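Local coordinates for Lin1909 protein (Listeria innocua, PDB 3FIJ) that probably hydrolyses gamma-glutamyl-gamma-aminobutyrate and binds a manganese ion, at residues Gly69-Thr74 against Ile86-Pro91; Tyr130-Gln135 against Leu177-Ile182; Lys139-Leu144 against Thr195-Ile200; Lys183-Ser188 against Glu201-Asp206. All coordinates share one frame; numbering follows the deposited sequence.

Overall arrangement
From the N terminus, contact 1 closes first. It folds the loop between strand 64-67 and helix 91-106 back on itself, before contact 2 opens. Contacts 2 and 3 cross: 130-135 and 139-144 come first, and 177-182 and 195-200 answer them in that order. Contact 3 also crosses contact 4, because 183-188 lies inside the span that 195-200 closes, and 201-206 comes after it. Contacts 2 and 4 follow in series. Contact 1 touches contact 2 through Asp72 and Ile86. Contacts 2, 3 and 4 each bring a ligand to the manganese ion. Contact 4 ties the lead-in of strand 189-195 to its neighbour 200-205 in the main sheet.

Contact 1 (Gly69-Thr74 against Ile86-Pro91)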
loop_
_atom_site.group_PDB
_atom_site.type_symbol
_atom_site.label_atom_id
_atom_site.label_comp_id
_atom_site.label_asym_id
_atom_site.label_seq_id
_atom_site.Cartn_x
_atom_site.Cartn_y
_atom_site.Cartn_z
ATOM N N GLY A 69 14.098 -3.900 -23.963
ATOM C CA GLY A 69 13.211 -4.871 -23.364
ATOM C C GLY A 69 11.807 -4.315 -23.306
ATOM O O GLY A 69 11.529 -3.227 -23.814
ATOM N N GLY A 70 10.912 -5.067 -22.684
ATOM C CA GLY A 70 9.541 -4.631 -22.580
ATOM C C GLY A 70 8.597 -5.813 -22.528
ATOM O O GLY A 70 8.957 -6.904 -22.087
ATOM N N GLN A 71 7.380 -5.591 -22.997
ATOM C CA GLN A 71 6.350 -6.618 -22.991
ATOM C C GLN A 71 6.505 -7.695 -24.053
ATOM O O GLN A 71 7.276 -7.554 -25.003
ATOM C CB GLN A 71 4.988 -5.954 -23.161
ATOM C CG GLN A 71 4.615 -5.050 -22.011
ATOM C CD GLN A 71 3.393 -4.228 -22.313
ATOM O OE1 GLN A 71 2.739 -3.714 -21.404
ATOM N NE2 GLN A 71 3.079 -4.083 -23.600
ATOM N N ASP A 72 5.752 -8.775 -23.876
ATOM C CA ASP A 72 5.751 -9.875 -24.828
ATOM C C ASP A 72 5.241 -9.336 -26.163
ATOM O O ASP A 72 4.476 -8.380 -26.199
ATOM C CB ASP A 72 4.825 -10.996 -24.350
ATOM C CG ASP A 72 5.202 -11.517 -22.981
ATOM O OD1 ASP A 72 6.384 -11.380 -22.601
ATOM O OD2 ASP A 72 4.320 -12.068 -22.289
ATOM N N ILE A 73 5.674 -9.953 -27.251
ATOM C CA ILE A 73 5.257 -9.552 -28.581
ATOM C C ILE A 73 3.871 -10.129 -28.849
ATOM O O ILE A 73 3.591 -11.270 -28.469
ATOM C CB ILE A 73 6.253 -10.079 -29.620
ATOM C CG1 ILE A 73 7.580 -9.324 -29.458
ATOM C CG2 ILE A 73 5.672 -9.943 -31.018
ATOM C CD1 ILE A 73 8.800 -10.191 -29.620
ATOM N N THR A 74 3.006 -9.352 -29.500
ATOM C CA THR A 74 1.656 -9.832 -29.758
ATOM C C THR A 74 1.779 -11.136 -30.526
ATOM O O THR A 74 2.478 -11.214 -31.539
ATOM C CB THR A 74 0.806 -8.810 -30.556
ATOM O OG1 THR A 74 1.003 -9.004 -31.958
ATOM C CG2 THR A 74 1.196 -7.394 -30.181
ATOM N N ILE A 86 0.227 -16.209 -21.517
ATOM C CA ILE A 86 0.961 -15.160 -22.208
ATOM C C ILE A 86 0.796 -13.919 -21.323
ATOM O O ILE A 86 -0.158 -13.831 -20.543
ATOM C CB ILE A 86 0.380 -14.868 -23.616
ATOM C CG1 ILE A 86 1.380 -14.025 -24.428
ATOM C CG2 ILE A 86 -0.947 -14.108 -23.495
ATOM C CD1 ILE A 86 0.990 -13.819 -25.898
ATOM N N GLY A 87 1.728 -12.977 -21.419
ATOM C CA GLY A 87 1.627 -11.775 -20.611
ATOM C C GLY A 87 0.971 -10.660 -21.404
ATOM O O GLY A 87 0.252 -10.910 -22.377
ATOM N N ALA A 88 1.215 -9.421 -20.990
ATOM C CA ALA A 88 0.662 -8.267 -21.692
ATOM C C ALA A 88 1.497 -7.952 -22.937
ATOM O O ALA A 88 2.713 -8.137 -22.950
ATOM C CB ALA A 88 0.634 -7.050 -20.762
ATOM N N TYR A 89 0.831 -7.483 -23.983
ATOM C CA TYR A 89 1.502 -7.115 -25.215
ATOM C C TYR A 89 0.843 -5.839 -25.733
ATOM O O TYR A 89 -0.246 -5.488 -25.295
ATOM C CB TYR A 89 1.430 -8.262 -26.234
ATOM C CG TYR A 89 0.078 -8.928 -26.389
ATOM C CD1 TYR A 89 -0.852 -8.463 -27.321
ATOM C CD2 TYR A 89 -0.259 -10.048 -25.625
ATOM C CE1 TYR A 89 -2.085 -9.099 -27.492
ATOM C CE2 TYR A 89 -1.487 -10.693 -25.784
ATOM C CZ TYR A 89 -2.400 -10.216 -26.720
ATOM O OH TYR A 89 -3.624 -10.846 -26.872
ATOM N N PHE A 90 1.515 -5.136 -26.632
ATOM C CA PHE A 90 0.997 -3.885 -27.172
ATOM C C PHE A 90 1.329 -3.809 -28.668
ATOM O O PHE A 90 2.391 -3.325 -29.059
ATOM C CB PHE A 90 1.624 -2.719 -26.395
ATOM C CG PHE A 90 1.032 -1.382 -26.719
ATOM C CD1 PHE A 90 1.754 -0.446 -27.458
ATOM C CD2 PHE A 90 -0.253 -1.058 -26.301
ATOM C CE1 PHE A 90 1.197 0.793 -27.775
ATOM C CE2 PHE A 90 -0.815 0.170 -26.612
ATOM C CZ PHE A 90 -0.090 1.101 -27.350
ATOM N N PRO A 91 0.406 -4.281 -29.525
ATOM C CA PRO A 91 0.546 -4.309 -30.987
ATOM C C PRO A 91 1.247 -3.136 -31.675
ATOM O O PRO A 91 2.108 -3.339 -32.531
ATOM C CB PRO A 91 -0.892 -4.487 -31.460
ATOM C CG PRO A 91 -1.481 -5.343 -30.372
ATOM C CD PRO A 91 -0.957 -4.674 -29.126
HETATM O O HOH W 1 3.880 -6.046 -27.380
#
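The Tyr89 ring lies beside Thr74, with its CD1 atom 3.7 Å from Thr74 CB. Val147 of the second subunit also packs on Tyr89. The Gln71 and Phe90 side chains cross obliquely, with amide and ring planes 61° apart. The amide meets the base of the Phe90 side chain and not the ring: Gln71 NE2 is 3.4 Å from Phe90 CB. Gln71 gets there by an extended chain beyond CG, which runs along the carbonyl of Ala88. Tyr89 CG sits in the crowded position between the backbone N and the carbonyl carbon (chi1 45°), which lays the ring against Thr74. The backbone itself sets Tyr89 CB within 3.0 Å of Asp72 O. Pro91 completes the packing on Thr74. The pair Thr74 CG2 and Pro91 CG is tight, at 3.4 Å.

Two direct bonds join the segments, one to the Asp72 carboxylate and one between backbones. Gly87 N donates to Asp72 OD2 at 2.9 Å, although the position of this oxygen is less certain. Asp72 N gives a weak bond to Ala88 O, 3.2 Å long. A water adds a third link. It donates to Asp72 O and accepts from Phe90 N, so it joins the loop to the N-cap residue of a helix.

Both segments belong to the loop between strand 64-67 and helix 91-106. Gly69 O and Thr74 N are held by Arg93 and Asp94 in the first turn of that helix. Ile73 points away from 86-91 and packs on helix 116-124.

Contact 2 (Tyr130-Gln135 against Leu177-Ile182); sequences YQDISQ and LHHQFI. With MN (manganese (II) ion), chain I.
A minimal two-stranded antiparallel sheet joins strand 129-130 to strand 181-182, and Tyr130 and Phe181 are its hydrogen-bonded pair. Tyr130 N donates to Phe181 O at 2.7 Å, in the carbonyl plane. The return bond, from Phe181 N to Tyr130 O, is weak at 3.4 Å.

Side chains add further polar bonds. Gln180 NE2 reaches Gln131 O at 2.8 Å and meets it from above the carbonyl plane. Asp132 OD2 takes the N-H of Ser134 in an Asx turn and also the Ser134 hydroxyl, so two donors grip one oxygen at the start of the 3-10 segment 133-135. The Tyr130 hydroxyl is hydrogen-bonded to Glu137.

Packing centres on Phe181. Ile133 CG1 comes up to the edge of its ring, 3.3 Å from CE1. His178 ND1 lies above one face, offset toward the rim. The His143 ring also meets Phe181 edge to face. Beyond this cluster, the His179 side chain packs beside Asp132.

Metal binding involves His178, together with His143, His154, Ser176 and Glu201. The other ring nitrogen sets the rotation of this imidazole: His178 ND1 donates to Gln180 O at 3.0 Å. This puts a proton on ND1, while His178 NE2 binds the manganese at 2.3 Å.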
loop_
_atom_site.group_PDB
_atom_site.type_symbol
_atom_site.label_atom_id
_atom_site.label_comp_id
_atom_site.label_asym_id
_atom_site.label_seq_id
_atom_site.Cartn_x
_atom_site.Cartn_y
_atom_site.Cartn_z
ATOM N N TYR A 130 8.012 -19.230 -27.760
ATOM C CA TYR A 130 7.243 -20.019 -26.807
ATOM C C TYR A 130 6.574 -18.901 -26.010
ATOM O O TYR A 130 7.252 -17.968 -25.580
ATOM C CB TYR A 130 8.139 -20.817 -25.854
ATOM C CG TYR A 130 8.742 -22.072 -26.435
ATOM C CD1 TYR A 130 10.020 -22.059 -26.984
ATOM C CD2 TYR A 130 8.033 -23.285 -26.430
ATOM C CE1 TYR A 130 10.585 -23.213 -27.513
ATOM C CE2 TYR A 130 8.586 -24.448 -26.961
ATOM C CZ TYR A 130 9.863 -24.400 -27.500
ATOM O OH TYR A 130 10.426 -25.534 -28.024
ATOM N N GLN A 131 5.263 -18.978 -25.817
ATOM C CA GLN A 131 4.544 -17.946 -25.079
ATOM C C GLN A 131 4.844 -17.899 -23.578
ATOM O O GLN A 131 4.677 -16.852 -22.949
ATOM C CB GLN A 131 3.041 -18.098 -25.316
ATOM C CG GLN A 131 2.621 -17.657 -26.701
ATOM C CD GLN A 131 1.121 -17.627 -26.885
ATOM O OE1 GLN A 131 0.370 -17.287 -25.961
ATOM N NE2 GLN A 131 0.670 -17.962 -28.090
ATOM N N ASP A 132 5.285 -19.024 -23.009
ATOM C CA ASP A 132 5.621 -19.088 -21.583
ATOM C C ASP A 132 6.600 -20.227 -21.311
ATOM O O ASP A 132 6.637 -21.216 -22.054
ATOM C CB ASP A 132 4.360 -19.280 -20.729
ATOM C CG ASP A 132 4.657 -19.301 -19.231
ATOM O OD1 ASP A 132 5.258 -18.330 -18.721
ATOM O OD2 ASP A 132 4.284 -20.284 -18.554
ATOM N N ILE A 133 7.385 -20.077 -20.243
ATOM C CA ILE A 133 8.381 -21.069 -19.847
ATOM C C ILE A 133 7.695 -22.409 -19.608
ATOM O O ILE A 133 8.270 -23.463 -19.867
ATOM C CB ILE A 133 9.137 -20.631 -18.547
ATOM C CG1 ILE A 133 9.762 -19.242 -18.748
ATOM C CG2 ILE A 133 10.257 -21.618 -18.212
ATOM C CD1 ILE A 133 10.526 -18.688 -17.510
ATOM N N SER A 134 6.453 -22.363 -19.137
ATOM C CA SER A 134 5.701 -23.588 -18.866
ATOM C C SER A 134 5.403 -24.417 -20.125
ATOM O O SER A 134 5.003 -25.586 -20.027
ATOM C CB SER A 134 4.368 -23.262 -18.187
ATOM O OG SER A 134 3.387 -22.906 -19.147
ATOM N N GLN A 135 5.599 -23.822 -21.300
ATOM C CA GLN A 135 5.301 -24.508 -22.555
ATOM C C GLN A 135 6.466 -25.223 -23.242
ATOM O O GLN A 135 6.258 -25.940 -24.230
ATOM C CB GLN A 135 4.654 -23.513 -23.520
ATOM C CG GLN A 135 3.267 -23.042 -23.071
ATOM C CD GLN A 135 2.833 -21.753 -23.753
ATOM O OE1 GLN A 135 3.311 -21.416 -24.837
ATOM N NE2 GLN A 135 1.918 -21.034 -23.122
ATOM N N LEU A 177 15.632 -11.928 -17.330
ATOM C CA LEU A 177 14.364 -11.327 -16.912
ATOM C C LEU A 177 13.297 -11.578 -17.973
ATOM O O LEU A 177 12.670 -10.637 -18.462
ATOM C CB LEU A 177 14.516 -9.812 -16.727
ATOM C CG LEU A 177 15.298 -9.278 -15.529
ATOM C CD1 LEU A 177 14.759 -9.910 -14.251
ATOM C CD2 LEU A 177 16.764 -9.595 -15.676
ATOM N N HIS A 178 13.076 -12.838 -18.322
ATOM C CA HIS A 178 12.090 -13.149 -19.341
ATOM C C HIS A 178 11.348 -14.453 -19.079
ATOM O O HIS A 178 11.825 -15.319 -18.340
ATOM C CB HIS A 178 12.766 -13.181 -20.719
ATOM C CG HIS A 178 13.865 -14.198 -20.841
ATOM N ND1 HIS A 178 13.653 -15.469 -21.331
ATOM C CD2 HIS A 178 15.177 -14.130 -20.519
ATOM C CE1 HIS A 178 14.792 -16.142 -21.307
ATOM N NE2 HIS A 178 15.733 -15.355 -20.820
ATOM N N HIS A 179 10.156 -14.566 -19.661
ATOM C CA HIS A 179 9.365 -15.773 -19.506
ATOM C C HIS A 179 8.995 -16.334 -20.880
ATOM O O HIS A 179 8.277 -17.332 -20.976
ATOM C CB HIS A 179 8.109 -15.520 -18.650
ATOM C CG HIS A 179 6.944 -14.977 -19.416
ATOM N ND1 HIS A 179 6.905 -13.693 -19.908
ATOM C CD2 HIS A 179 5.781 -15.562 -19.793
ATOM C CE1 HIS A 179 5.770 -13.506 -20.559
ATOM N NE2 HIS A 179 5.072 -14.626 -20.505
ATOM N N GLN A 180 9.498 -15.702 -21.940
ATOM C CA GLN A 180 9.241 -16.185 -23.298
ATOM C C GLN A 180 10.577 -16.527 -23.955
ATOM O O GLN A 180 11.624 -16.021 -23.537
ATOM C CB GLN A 180 8.511 -15.133 -24.137
ATOM C CG GLN A 180 7.150 -14.713 -23.602
ATOM C CD GLN A 180 6.233 -14.208 -24.703
ATOM O OE1 GLN A 180 6.663 -13.477 -25.592
ATOM N NE2 GLN A 180 4.962 -14.590 -24.643
ATOM N N PHE A 181 10.545 -17.392 -24.966
ATOM C CA PHE A 181 11.768 -17.793 -25.668
ATOM C C PHE A 181 11.569 -17.950 -27.168
ATOM O O PHE A 181 10.450 -18.136 -27.650
ATOM C CB PHE A 181 12.281 -19.149 -25.182
ATOM C CG PHE A 181 12.377 -19.285 -23.703
ATOM C CD1 PHE A 181 11.242 -19.513 -22.941
ATOM C CD2 PHE A 181 13.612 -19.214 -23.070
ATOM C CE1 PHE A 181 11.328 -19.678 -21.565
ATOM C CE2 PHE A 181 13.719 -19.375 -21.693
ATOM C CZ PHE A 181 12.575 -19.607 -20.934
ATOM N N ILE A 182 12.669 -17.899 -27.906
ATOM C CA ILE A 182 12.600 -18.123 -29.335
ATOM C C ILE A 182 12.274 -19.612 -29.484
ATOM O O ILE A 182 12.913 -20.466 -28.857
ATOM C CB ILE A 182 13.959 -17.858 -30.030
ATOM C CG1 ILE A 182 14.249 -16.354 -30.064
ATOM C CG2 ILE A 182 13.949 -18.468 -31.444
ATOM C CD1 ILE A 182 15.431 -15.960 -30.959
HETATM MN MN MN I . 17.590 -16.304 -19.763
HETATM O O HOH W 2 18.606 -14.303 -20.068
#

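Contact 3 (Lys139-Leu144 against Thr195-Ile200); sequences KALQHL and TADGMI. With MN (manganese (II) ion), chain I.
Asp197 CG sits in the crowded position between the backbone N and the carbonyl carbon (chi1 56°), and His143 CG lies anti to its carbonyl carbon (chi1 -78°). These torsions bring carboxylate and imidazole tip to tip, with planes only 10° apart. Asp197 belongs to the type I turn Thr195-Gly198, in the connection of a beta hairpin formed by strands 189-195 and 200-205. The same residue makes an Asx turn, its OD1 taking the N-H of Met199, a selenomethionine.

Both carboxylate oxygens have two donors. On one, Asp197 OD2 accepts from His143 NE2 at 3.1 Å through the syn lone pair, with the oxygen almost in the ring plane. It also accepts from Leu141 N at 2.8 Å, and this bond is nearly straight. On the other, Asp197 OD1 takes the Thr195 hydroxyl in addition to the Met199 N-H. The carboxylate is thus held from both segments. It is a second-shell group: it fixes the rotation of the His143 ring and probably makes its metal-binding nitrogen more electron-rich.

Leu141 crosses Asp197 obliquely, and its CD1 meets Ala196 CB at 4.2 Å. Pro82 of the third subunit packs on Leu141, and that subunit also bonds Gln142. His154, Ser176, His178 and Glu201 share the manganese with His143.

The hydroxyl of Thr195 lies at the edge of the His143 ring. Thr195 OG1 gives Asp197 OD1 a very short bond of 2.4 Å, while His143 ND1 holds the metal at 2.2 Å.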
loop_
_atom_site.group_PDB
_atom_site.type_symbol
_atom_site.label_atom_id
_atom_site.label_comp_id
_atom_site.label_asym_id
_atom_site.label_seq_id
_atom_site.Cartn_x
_atom_site.Cartn_y
_atom_site.Cartn_z
ATOM N N LYS A 139 12.005 -29.315 -19.055
ATOM C CA LYS A 139 12.140 -28.411 -17.914
ATOM C C LYS A 139 13.261 -27.401 -18.161
ATOM O O LYS A 139 14.416 -27.770 -18.390
ATOM C CB LYS A 139 12.436 -29.201 -16.633
ATOM C CG LYS A 139 12.114 -28.471 -15.322
ATOM C CD LYS A 139 10.616 -28.181 -15.199
ATOM C CE LYS A 139 10.169 -28.027 -13.743
ATOM N NZ LYS A 139 10.853 -26.924 -13.009
ATOM N N ALA A 140 12.911 -26.124 -18.127
ATOM C CA ALA A 140 13.896 -25.088 -18.347
ATOM C C ALA A 140 14.408 -24.559 -17.019
ATOM O O ALA A 140 13.777 -24.746 -15.977
ATOM C CB ALA A 140 13.291 -23.959 -19.161
ATOM N N LEU A 141 15.572 -23.922 -17.066
ATOM C CA LEU A 141 16.158 -23.323 -15.880
ATOM C C LEU A 141 15.371 -22.056 -15.576
ATOM O O LEU A 141 14.484 -21.681 -16.331
ATOM C CB LEU A 141 17.616 -22.959 -16.142
ATOM C CG LEU A 141 18.546 -24.150 -16.354
ATOM C CD1 LEU A 141 19.903 -23.650 -16.823
ATOM C CD2 LEU A 141 18.650 -24.945 -15.047
ATOM N N GLN A 142 15.687 -21.392 -14.472
ATOM C CA GLN A 142 14.980 -20.164 -14.147
ATOM C C GLN A 142 15.452 -19.065 -15.080
ATOM O O GLN A 142 16.660 -18.860 -15.246
ATOM C CB GLN A 142 15.253 -19.721 -12.711
ATOM C CG GLN A 142 14.355 -18.564 -12.290
ATOM C CD GLN A 142 14.562 -18.143 -10.857
ATOM O OE1 GLN A 142 15.532 -17.449 -10.533
ATOM N NE2 GLN A 142 13.660 -18.566 -9.983
ATOM N N HIS A 143 14.508 -18.359 -15.693
ATOM C CA HIS A 143 14.875 -17.269 -16.585
ATOM C C HIS A 143 14.333 -15.930 -16.108
ATOM O O HIS A 143 14.585 -14.892 -16.719
ATOM C CB HIS A 143 14.450 -17.596 -18.018
ATOM C CG HIS A 143 15.384 -18.550 -18.700
ATOM N ND1 HIS A 143 16.508 -18.133 -19.379
ATOM C CD2 HIS A 143 15.417 -19.906 -18.714
ATOM C CE1 HIS A 143 17.196 -19.187 -19.784
ATOM N NE2 HIS A 143 16.554 -20.274 -19.391
ATOM N N LEU A 144 13.576 -15.967 -15.015
ATOM C CA LEU A 144 13.076 -14.747 -14.391
ATOM C C LEU A 144 13.787 -14.798 -13.046
ATOM O O LEU A 144 13.229 -15.251 -12.052
ATOM C CB LEU A 144 11.559 -14.783 -14.188
ATOM C CG LEU A 144 11.012 -13.497 -13.551
ATOM C CD1 LEU A 144 11.494 -12.280 -14.339
ATOM C CD2 LEU A 144 9.485 -13.542 -13.510
ATOM N N THR A 195 21.761 -21.549 -22.680
ATOM C CA THR A 195 21.959 -21.902 -21.276
ATOM C C THR A 195 21.911 -23.432 -21.262
ATOM O O THR A 195 21.380 -24.047 -22.194
ATOM C CB THR A 195 20.838 -21.365 -20.368
ATOM O OG1 THR A 195 19.612 -21.346 -21.102
ATOM C CG2 THR A 195 21.179 -19.968 -19.839
ATOM N N ALA A 196 22.444 -24.034 -20.203
ATOM C CA ALA A 196 22.502 -25.494 -20.077
ATOM C C ALA A 196 21.209 -26.240 -20.402
ATOM O O ALA A 196 21.229 -27.462 -20.613
ATOM C CB ALA A 196 22.985 -25.873 -18.676
ATOM N N ASP A 197 20.090 -25.522 -20.435
ATOM C CA ASP A 197 18.813 -26.149 -20.742
ATOM C C ASP A 197 18.498 -26.068 -22.234
ATOM O O ASP A 197 17.416 -26.455 -22.673
ATOM C CB ASP A 197 17.692 -25.501 -19.925
ATOM C CG ASP A 197 17.600 -23.998 -20.140
ATOM O OD1 ASP A 197 18.443 -23.446 -20.880
ATOM O OD2 ASP A 197 16.683 -23.370 -19.564
ATOM N N GLY A 198 19.454 -25.567 -23.008
ATOM C CA GLY A 198 19.267 -25.451 -24.445
ATOM C C GLY A 198 18.544 -24.209 -24.961
ATOM O O GLY A 198 18.498 -23.987 -26.174
HETATM N N MSE A 199 17.977 -23.394 -24.076
HETATM C CA MSE A 199 17.274 -22.201 -24.536
HETATM C C MSE A 199 18.209 -21.189 -25.220
HETATM O O MSE A 199 19.381 -21.063 -24.872
HETATM C CB MSE A 199 16.523 -21.560 -23.367
HETATM C CG MSE A 199 15.422 -22.440 -22.797
HETATM SE SE MSE A 199 13.979 -22.832 -24.088
HETATM C CE MSE A 199 14.593 -24.553 -24.706
ATOM N N ILE A 200 17.676 -20.479 -26.206
ATOM C CA ILE A 200 18.437 -19.504 -26.979
ATOM C C ILE A 200 18.668 -18.181 -26.258
ATOM O O ILE A 200 17.717 -17.475 -25.911
ATOM C CB ILE A 200 17.727 -19.236 -28.322
ATOM C CG1 ILE A 200 17.760 -20.509 -29.164
ATOM C CG2 ILE A 200 18.394 -18.078 -29.050
ATOM C CD1 ILE A 200 16.753 -20.528 -30.295
HETATM MN MN MN I . 17.590 -16.304 -19.763
HETATM O O HOH W 2 18.606 -14.303 -20.068
#

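Contact 4 (Lys183-Ser188 against Glu201-Asp206); sequences KKLAPS and EAVEGD. With MN (manganese (II) ion), chain I.
The well-packed part of this contact is small and apolar. Leu185 and Val203 reach toward each other tip to tip. Leu185 CG is anti to the backbone N (chi1 -179°), and this carries CD1 across to the two methyls of Val203. Leu185 CD1 is 3.8 Å from Val203 CG1 and 4.0 Å from Val203 CG2, ordinary van der Waals spacing. Helix 116-124 adds to this patch, with Asn122 on Leu185 and Met118 on Val203.

The far end is looser and open to solvent. Ser188 and Asp206 are both exposed. Asp206 N gives Ser188 O a weak bond of 3.5 Å. Asp206 CG takes the crowded position between the backbone N and the carbonyl carbon (chi1 60°), which folds the carboxylate back over Ser188. Asp206 OD1 then lies 3.0 Å from Ser188 O. Both are acceptors, so this approach is not a bond and is probably mildly repulsive.

The other ends of the two segments diverge. Lys183 and Lys184 form a classic beta bulge opposite Thr128. Glu201 turns to the metal instead, its chain bent at chi2. Glu201 OE2 binds manganese at 2.4 Å, and Glu201 OE1 accepts from the metal-bound water at 2.7 Å, so both carboxylate oxygens are used.

Segment 183-188 is the lead-in to strand 189-195, the antiparallel partner of 200-205. The weak bond therefore lies at the open end of a beta hairpin in the main mixed sheet, and the manganese site lies toward its turn.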
loop_
_atom_site.group_PDB
_atom_site.type_symbol
_atom_site.label_atom_id
_atom_site.label_comp_id
_atom_site.label_asym_id
_atom_site.label_seq_id
_atom_site.Cartn_x
_atom_site.Cartn_y
_atom_site.Cartn_z
ATOM N N LYS A 183 11.265 -19.924 -30.287
ATOM C CA LYS A 183 10.890 -21.316 -30.519
ATOM C C LYS A 183 11.542 -21.654 -31.845
ATOM O O LYS A 183 12.600 -22.278 -31.890
ATOM C CB LYS A 183 9.362 -21.460 -30.608
ATOM C CG LYS A 183 8.861 -22.912 -30.634
ATOM C CD LYS A 183 7.369 -23.024 -30.276
ATOM C CE LYS A 183 6.473 -22.397 -31.347
ATOM N NZ LYS A 183 5.073 -22.135 -30.878
ATOM N N LYS A 184 10.913 -21.216 -32.926
ATOM C CA LYS A 184 11.457 -21.439 -34.253
ATOM C C LYS A 184 12.275 -20.201 -34.638
ATOM O O LYS A 184 11.756 -19.089 -34.701
ATOM C CB LYS A 184 10.322 -21.670 -35.258
ATOM C CG LYS A 184 10.789 -22.002 -36.669
ATOM C CD LYS A 184 11.691 -23.237 -36.672
ATOM C CE LYS A 184 12.153 -23.603 -38.081
ATOM N NZ LYS A 184 13.101 -24.755 -38.060
ATOM N N LEU A 185 13.563 -20.403 -34.876
ATOM C CA LEU A 185 14.460 -19.317 -35.248
ATOM C C LEU A 185 14.263 -18.885 -36.699
ATOM O O LEU A 185 14.315 -19.707 -37.610
ATOM C CB LEU A 185 15.910 -19.760 -35.046
ATOM C CG LEU A 185 16.988 -18.722 -35.364
ATOM C CD1 LEU A 185 17.015 -17.670 -34.254
ATOM C CD2 LEU A 185 18.340 -19.410 -35.492
ATOM N N ALA A 186 14.043 -17.594 -36.915
ATOM C CA ALA A 186 13.858 -17.073 -38.267
ATOM C C ALA A 186 15.089 -17.397 -39.124
ATOM O O ALA A 186 16.210 -17.471 -38.617
ATOM C CB ALA A 186 13.630 -15.561 -38.222
ATOM N N PRO A 187 14.893 -17.597 -40.439
ATOM C CA PRO A 187 16.012 -17.912 -41.337
ATOM C C PRO A 187 16.950 -16.728 -41.551
ATOM O O PRO A 187 16.515 -15.573 -41.539
ATOM C CB PRO A 187 15.309 -18.340 -42.622
ATOM C CG PRO A 187 14.092 -17.472 -42.624
ATOM C CD PRO A 187 13.620 -17.556 -41.182
ATOM N N SER A 188 18.229 -17.035 -41.753
ATOM C CA SER A 188 19.295 -16.051 -41.964
ATOM C C SER A 188 19.895 -15.607 -40.627
ATOM O O SER A 188 20.452 -14.512 -40.506
ATOM C CB SER A 188 18.782 -14.833 -42.737
ATOM O OG SER A 188 18.300 -15.217 -44.012
ATOM N N GLU A 201 19.939 -17.844 -26.058
ATOM C CA GLU A 201 20.330 -16.620 -25.357
ATOM C C GLU A 201 20.943 -15.546 -26.249
ATOM O O GLU A 201 20.936 -14.361 -25.898
ATOM C CB GLU A 201 21.305 -16.960 -24.225
ATOM C CG GLU A 201 20.673 -17.634 -23.005
ATOM C CD GLU A 201 19.777 -16.702 -22.184
ATOM O OE1 GLU A 201 20.157 -15.530 -21.957
ATOM O OE2 GLU A 201 18.693 -17.144 -21.744
ATOM N N ALA A 202 21.471 -15.952 -27.399
ATOM C CA ALA A 202 22.083 -15.005 -28.325
ATOM C C ALA A 202 21.927 -15.441 -29.782
ATOM O O ALA A 202 22.117 -16.611 -30.133
ATOM C CB ALA A 202 23.567 -14.822 -27.985
ATOM N N VAL A 203 21.592 -14.488 -30.639
ATOM C CA VAL A 203 21.413 -14.779 -32.048
ATOM C C VAL A 203 22.194 -13.769 -32.872
ATOM O O VAL A 203 22.240 -12.587 -32.530
ATOM C CB VAL A 203 19.924 -14.680 -32.445
ATOM C CG1 VAL A 203 19.747 -14.999 -33.937
ATOM C CG2 VAL A 203 19.097 -15.615 -31.579
ATOM N N GLU A 204 22.826 -14.237 -33.944
ATOM C CA GLU A 204 23.566 -13.353 -34.833
ATOM C C GLU A 204 23.121 -13.627 -36.261
ATOM O O GLU A 204 22.499 -14.647 -36.545
ATOM C CB GLU A 204 25.072 -13.567 -34.670
ATOM C CG GLU A 204 25.541 -13.236 -33.255
ATOM C CD GLU A 204 27.019 -13.465 -33.019
ATOM O OE1 GLU A 204 27.429 -13.462 -31.836
ATOM O OE2 GLU A 204 27.771 -13.644 -34.001
ATOM N N GLY A 205 23.402 -12.696 -37.158
ATOM C CA GLY A 205 23.003 -12.905 -38.533
ATOM C C GLY A 205 24.158 -13.429 -39.357
ATOM O O GLY A 205 25.299 -13.494 -38.891
ATOM N N ASP A 206 23.853 -13.835 -40.581
ATOM C CA ASP A 206 24.868 -14.311 -41.509
ATOM C C ASP A 206 24.362 -13.938 -42.891
ATOM O O ASP A 206 23.281 -14.354 -43.304
ATOM C CB ASP A 206 25.085 -15.823 -41.373
ATOM C CG ASP A 206 23.838 -16.615 -41.648
ATOM O OD1 ASP A 206 22.812 -16.361 -40.979
ATOM O OD2 ASP A 206 23.887 -17.496 -42.530
HETATM MN MN MN I . 17.590 -16.304 -19.763
HETATM O O HOH W 2 18.606 -14.303 -20.068
#